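Local coordinates for activated BY transcription factor SSRB (Salmonella enterica, PDB 2WNW), which belongs to glycosyl hydrolase family 30 and is built from a TIM-barrel domain and a beta-sandwich domain, at residues G3-S8 / I428-P433; V21-R26 / S438-R443. All coordinates share one frame; numbering follows the deposited sequence.

The chain begins with strands 2-9 and 17-25, passes through the TIM barrel, and ends with strands 426-432 and 437-442. Contact 1 (3-8 with 428-433) closes a loop of about 420 residues. Contact 2 (21-26 with 438-443) closes one of about 410. The loops overlap without nesting: 21-26 lies within the first loop and 438-443 beyond it, so the contacts cross. In the sheet the order is 437-442, 2-9, 17-25, 426-432, and each contact reaches over one intervening strand. Together they tie the N-terminal strands to the C-terminal part of the beta sandwich. Their centres are 9 Å apart, and backbone pairing joins them, Arg4 with Leu441 and Ile6 with Thr439.

Contact 1: G3-S8 / I428-P433; sequences GRLISS and IALTLP
Leu5 and Leu430 face each other from two strands that run almost the same way, their touching parts 8° apart in direction, with the CA atoms of this pair separated by 9.6 Å. That spacing is too wide for direct backbone pairing. The contact is therefore made mainly by side chains, and it is small: 121 Å² is buried in all. Most of it is the leucine pair. The CD2 methyl of Leu430 comes up to the forked end of Leu5. Leu430 CD2 lies 3.8 Å from Leu5 CD2 and 4.1 Å from Leu5 CD1, so one methyl meets both branches of the fork. The two side chains slide past each other in opposite directions. Leu5 already points toward strand 426-432, and with CG opposite the backbone N (chi1 -180°) its fork extends that way.

The arrangement belongs to the beta-sandwich part of this family 30 protein. Strand 2-9 and strand 426-432 are next-but-one neighbours in a curled mixed sheet. Strand 17-25 lies between them and pairs antiparallel with each. Both leucines point to the same side of this sheet and help fill its apolar interior. Val21 of the intervening strand touches Leu5, while Cys419 and Val421 of strand 417-423 pack against Leu430.

Farther along, the two segments meet more loosely. Pro433, where strand 426-432 has given way to loop, brings its ring carbon CG to 4.4 Å from the backbone O of Ser8. This is a van der Waals approach at the margin of contact. The hydroxyl of Ser8 is engaged elsewhere: its OG is hydrogen-bonded to His372 NE2, in helix 365-374, and to the backbone N of Leu16.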
loop_
_atom_site.group_PDB
_atom_site.type_symbol
_atom_site.label_atom_id
_atom_site.label_comp_id
_atom_site.label_asym_id
_atom_site.label_seq_id
_atom_site.Cartn_x
_atom_site.Cartn_y
_atom_site.Cartn_z
ATOM N N GLY A 3 -4.728 18.355 -21.188
ATOM C CA GLY A 3 -4.266 17.000 -21.422
ATOM C C GLY A 3 -5.245 16.156 -22.205
ATOM O O GLY A 3 -6.165 16.675 -22.835
ATOM N N ARG A 4 -5.036 14.844 -22.169
ATOM C CA ARG A 4 -5.900 13.907 -22.864
ATOM C C ARG A 4 -6.422 12.895 -21.858
ATOM O O ARG A 4 -5.690 12.453 -20.975
ATOM C CB ARG A 4 -5.132 13.172 -23.963
ATOM C CG ARG A 4 -4.615 14.056 -25.085
ATOM C CD ARG A 4 -4.070 13.198 -26.220
ATOM N NE ARG A 4 -2.849 12.486 -25.852
ATOM C CZ ARG A 4 -2.482 11.313 -26.365
ATOM N NH1 ARG A 4 -3.245 10.707 -27.265
ATOM N NH2 ARG A 4 -1.340 10.754 -25.990
ATOM N N LEU A 5 -7.693 12.537 -21.996
ATOM C CA LEU A 5 -8.317 11.574 -21.104
ATOM C C LEU A 5 -8.806 10.385 -21.920
ATOM O O LEU A 5 -9.551 10.552 -22.883
ATOM C CB LEU A 5 -9.494 12.222 -20.366
ATOM C CG LEU A 5 -10.258 11.331 -19.379
ATOM C CD1 LEU A 5 -9.338 10.924 -18.232
ATOM C CD2 LEU A 5 -11.472 12.079 -18.847
ATOM N N ILE A 6 -8.363 9.188 -21.543
ATOM C CA ILE A 6 -8.762 7.960 -22.222
ATOM C C ILE A 6 -9.608 7.192 -21.216
ATOM O O ILE A 6 -9.096 6.738 -20.188
ATOM C CB ILE A 6 -7.540 7.102 -22.622
ATOM C CG1 ILE A 6 -6.675 7.851 -23.644
ATOM C CG2 ILE A 6 -8.008 5.779 -23.220
ATOM C CD1 ILE A 6 -5.871 8.985 -23.058
ATOM N N SER A 7 -10.897 7.047 -21.515
ATOM C CA SER A 7 -11.816 6.382 -20.601
ATOM C C SER A 7 -12.474 5.112 -21.124
ATOM O O SER A 7 -12.890 5.034 -22.283
ATOM C CB SER A 7 -12.913 7.366 -20.180
ATOM O OG SER A 7 -12.356 8.586 -19.727
ATOM N N SER A 8 -12.565 4.118 -20.245
ATOM C CA SER A 8 -13.198 2.848 -20.570
ATOM C C SER A 8 -14.352 2.608 -19.608
ATOM O O SER A 8 -14.248 2.873 -18.411
ATOM C CB SER A 8 -12.204 1.686 -20.461
ATOM O OG SER A 8 -11.243 1.725 -21.501
ATOM N N ILE A 428 -8.511 18.466 -11.958
ATOM C CA ILE A 428 -9.466 18.069 -12.975
ATOM C C ILE A 428 -10.363 17.016 -12.335
ATOM O O ILE A 428 -9.883 16.012 -11.808
ATOM C CB ILE A 428 -8.785 17.501 -14.248
ATOM C CG1 ILE A 428 -9.861 17.123 -15.271
ATOM C CG2 ILE A 428 -7.915 16.301 -13.902
ATOM C CD1 ILE A 428 -9.323 16.743 -16.638
ATOM N N ALA A 429 -11.666 17.272 -12.361
ATOM C CA ALA A 429 -12.644 16.370 -11.773
ATOM C C ALA A 429 -12.998 15.243 -12.724
ATOM O O ALA A 429 -13.316 15.480 -13.889
ATOM C CB ALA A 429 -13.905 17.144 -11.398
ATOM N N LEU A 430 -12.948 14.017 -12.217
ATOM C CA LEU A 430 -13.274 12.850 -13.024
ATOM C C LEU A 430 -14.388 12.032 -12.387
ATOM O O LEU A 430 -14.518 11.979 -11.162
ATOM C CB LEU A 430 -12.042 11.957 -13.199
ATOM C CG LEU A 430 -10.785 12.551 -13.841
ATOM C CD1 LEU A 430 -9.721 11.470 -13.936
ATOM C CD2 LEU A 430 -11.108 13.098 -15.222
ATOM N N THR A 431 -15.196 11.406 -13.231
ATOM C CA THR A 431 -16.282 10.554 -12.768
ATOM C C THR A 431 -16.117 9.222 -13.487
ATOM O O THR A 431 -16.095 9.170 -14.716
ATOM C CB THR A 431 -17.667 11.145 -13.110
ATOM O OG1 THR A 431 -17.865 12.360 -12.378
ATOM C CG2 THR A 431 -18.768 10.165 -12.744
ATOM N N LEU A 432 -15.980 8.147 -12.722
ATOM C CA LEU A 432 -15.813 6.835 -13.324
ATOM C C LEU A 432 -16.980 5.913 -13.016
ATOM O O LEU A 432 -17.446 5.827 -11.877
ATOM C CB LEU A 432 -14.509 6.179 -12.848
ATOM C CG LEU A 432 -13.188 6.789 -13.328
ATOM C CD1 LEU A 432 -12.893 8.045 -12.520
ATOM C CD2 LEU A 432 -12.051 5.783 -13.156
ATOM N N PRO A 433 -17.479 5.212 -14.039
ATOM C CA PRO A 433 -18.596 4.299 -13.808
ATOM C C PRO A 433 -18.048 3.087 -13.062
ATOM O O PRO A 433 -16.831 2.948 -12.900
ATOM C CB PRO A 433 -19.044 3.954 -15.222
ATOM C CG PRO A 433 -17.746 3.947 -15.978
ATOM C CD PRO A 433 -17.058 5.193 -15.452
#

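Contact 2: V21-R26 / S438-R443; sequences VSFSHR and STLLWR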
loop_
_atom_site.group_PDB
_atom_site.type_symbol
_atom_site.label_atom_id
_atom_site.label_comp_id
_atom_site.label_asym_id
_atom_site.label_seq_id
_atom_site.Cartn_x
_atom_site.Cartn_y
_atom_site.Cartn_z
ATOM N N VAL A 21 -9.113 17.372 -22.614
ATOM C CA VAL A 21 -9.590 17.897 -21.343
ATOM C C VAL A 21 -8.631 18.970 -20.854
ATOM O O VAL A 21 -7.510 19.089 -21.350
ATOM C CB VAL A 21 -9.676 16.789 -20.262
ATOM C CG1 VAL A 21 -10.642 15.702 -20.700
ATOM C CG2 VAL A 21 -8.296 16.200 -20.009
ATOM N N SER A 22 -9.075 19.761 -19.885
ATOM C CA SER A 22 -8.222 20.796 -19.330
ATOM C C SER A 22 -8.384 20.862 -17.820
ATOM O O SER A 22 -9.462 20.599 -17.284
ATOM C CB SER A 22 -8.546 22.161 -19.951
ATOM O OG SER A 22 -9.815 22.631 -19.537
ATOM N N PHE A 23 -7.293 21.194 -17.142
ATOM C CA PHE A 23 -7.293 21.327 -15.695
ATOM C C PHE A 23 -7.840 22.718 -15.387
ATOM O O PHE A 23 -7.937 23.563 -16.278
ATOM C CB PHE A 23 -5.867 21.234 -15.146
ATOM C CG PHE A 23 -5.299 19.842 -15.119
ATOM C CD1 PHE A 23 -5.219 19.137 -13.919
ATOM C CD2 PHE A 23 -4.802 19.252 -16.276
ATOM C CE1 PHE A 23 -4.645 17.864 -13.871
ATOM C CE2 PHE A 23 -4.226 17.978 -16.241
ATOM C CZ PHE A 23 -4.147 17.285 -15.034
ATOM N N SER A 24 -8.189 22.942 -14.126
ATOM C CA SER A 24 -8.696 24.227 -13.667
ATOM C C SER A 24 -7.930 24.558 -12.397
ATOM O O SER A 24 -7.279 23.682 -11.821
ATOM C CB SER A 24 -10.188 24.131 -13.345
ATOM O OG SER A 24 -10.938 23.787 -14.493
ATOM N N HIS A 25 -7.983 25.814 -11.964
ATOM C CA HIS A 25 -7.303 26.196 -10.733
ATOM C C HIS A 25 -7.997 25.376 -9.653
ATOM O O HIS A 25 -9.222 25.264 -9.657
ATOM C CB HIS A 25 -7.482 27.690 -10.446
ATOM C CG HIS A 25 -6.737 28.161 -9.236
ATOM N ND1 HIS A 25 -5.361 28.229 -9.190
ATOM C CD2 HIS A 25 -7.173 28.552 -8.014
ATOM C CE1 HIS A 25 -4.982 28.640 -7.993
ATOM N NE2 HIS A 25 -6.062 28.842 -7.261
ATOM N N ARG A 26 -7.230 24.802 -8.733
ATOM C CA ARG A 26 -7.823 23.974 -7.689
ATOM C C ARG A 26 -8.774 24.718 -6.757
ATOM O O ARG A 26 -8.644 25.923 -6.537
ATOM C CB ARG A 26 -6.738 23.303 -6.843
ATOM C CG ARG A 26 -6.043 24.226 -5.852
ATOM C CD ARG A 26 -5.475 23.426 -4.681
ATOM N NE ARG A 26 -6.537 22.778 -3.914
ATOM C CZ ARG A 26 -6.337 21.874 -2.960
ATOM N NH1 ARG A 26 -5.106 21.498 -2.640
ATOM N NH2 ARG A 26 -7.373 21.335 -2.330
ATOM N N SER A 438 -9.578 4.900 -16.351
ATOM C CA SER A 438 -9.233 6.076 -17.129
ATOM C C SER A 438 -7.743 6.348 -17.037
ATOM O O SER A 438 -7.117 6.121 -16.000
ATOM C CB SER A 438 -10.000 7.300 -16.620
ATOM O OG SER A 438 -11.401 7.110 -16.722
ATOM N N THR A 439 -7.174 6.819 -18.138
ATOM C CA THR A 439 -5.769 7.173 -18.171
ATOM C C THR A 439 -5.730 8.646 -18.561
ATOM O O THR A 439 -6.279 9.040 -19.594
ATOM C CB THR A 439 -4.992 6.339 -19.203
ATOM O OG1 THR A 439 -5.129 4.945 -18.892
ATOM C CG2 THR A 439 -3.512 6.707 -19.169
ATOM N N LEU A 440 -5.114 9.455 -17.706
ATOM C CA LEU A 440 -4.996 10.891 -17.931
ATOM C C LEU A 440 -3.562 11.222 -18.319
ATOM O O LEU A 440 -2.618 10.816 -17.642
ATOM C CB LEU A 440 -5.374 11.652 -16.654
ATOM C CG LEU A 440 -5.250 13.179 -16.644
ATOM C CD1 LEU A 440 -6.251 13.793 -17.615
ATOM C CD2 LEU A 440 -5.499 13.691 -15.230
ATOM N N LEU A 441 -3.405 11.963 -19.411
ATOM C CA LEU A 441 -2.088 12.344 -19.903
ATOM C C LEU A 441 -1.976 13.864 -19.938
ATOM O O LEU A 441 -2.891 14.541 -20.407
ATOM C CB LEU A 441 -1.884 11.808 -21.321
ATOM C CG LEU A 441 -2.259 10.354 -21.606
ATOM C CD1 LEU A 441 -2.152 10.096 -23.101
ATOM C CD2 LEU A 441 -1.349 9.423 -20.828
ATOM N N TRP A 442 -0.861 14.398 -19.449
ATOM C CA TRP A 442 -0.660 15.839 -19.459
ATOM C C TRP A 442 0.796 16.217 -19.235
ATOM O O TRP A 442 1.623 15.377 -18.869
ATOM C CB TRP A 442 -1.557 16.510 -18.408
ATOM C CG TRP A 442 -1.075 16.431 -16.985
ATOM C CD1 TRP A 442 -0.466 17.423 -16.275
ATOM C CD2 TRP A 442 -1.220 15.324 -16.084
ATOM N NE1 TRP A 442 -0.228 17.010 -14.986
ATOM C CE2 TRP A 442 -0.680 15.725 -14.840
ATOM C CE3 TRP A 442 -1.756 14.032 -16.207
ATOM C CZ2 TRP A 442 -0.661 14.882 -13.721
ATOM C CZ3 TRP A 442 -1.738 13.193 -15.093
ATOM C CH2 TRP A 442 -1.192 13.625 -13.866
ATOM N N ARG A 443 1.105 17.486 -19.480
ATOM C CA ARG A 443 2.457 18.002 -19.310
ATOM C C ARG A 443 2.415 19.261 -18.458
ATOM O O ARG A 443 1.431 20.001 -18.482
ATOM C CB ARG A 443 3.075 18.326 -20.673
ATOM C CG ARG A 443 3.327 17.113 -21.550
ATOM C CD ARG A 443 3.718 17.527 -22.962
ATOM N NE ARG A 443 3.951 16.370 -23.819
ATOM C CZ ARG A 443 5.013 15.577 -23.737
ATOM N NH1 ARG A 443 5.955 15.814 -22.834
ATOM N NH2 ARG A 443 5.126 14.537 -24.551
#
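Phe23 is the main bump of this contact, and it presses into a hollow formed by Leu440 and Trp442. Its leading atoms are CE2 and CZ, on the side of the ring turned toward strand 437-442. Phe23 CE2 comes to 3.6 Å from Trp442 CG. Phe23 CZ stands 3.6 Å above the plane of the Trp442 indole, displaced toward the rim. The pair is an edge-to-face stack, with the edge of Phe23 turned toward the face of Trp442. It is tilted from the ideal T shape: the planes meet at 52°, and the centroids of the Phe23 ring and the five-membered ring of Trp442 are 4.6 Å apart. The second wall of the hollow is Leu440, whose CD2 touches Phe23 CZ at 3.8 Å.

The forked end of Leu440 serves two neighbours. While CD2 meets the phenyl ring, Leu440 CD1 packs on Val21 CG2 at 4.0 Å. Val21 and Phe23, two positions apart, thus each take one branch of the same leucine.

All four residues lie in the beta-sandwich part of the fold. Strand 2-9 runs between strands 17-25 and 437-442 and pairs antiparallel with both, so these side chains meet past it on one side of the curled sheet. Ile428 of strand 426-432 adds to the cluster by touching Val21, Phe23 and Leu440.

Trp442 has its CG between the backbone N and the carbonyl carbon (chi1 79°), and the indole folds back along its own strand. The backbone C of Leu440 lies at its edge, in plane. Trp442 NE1 is hydrogen-bonded to Asp423 OD1, which helps fix the rotation of the ring. Met1 packs against both Phe23 and Trp442.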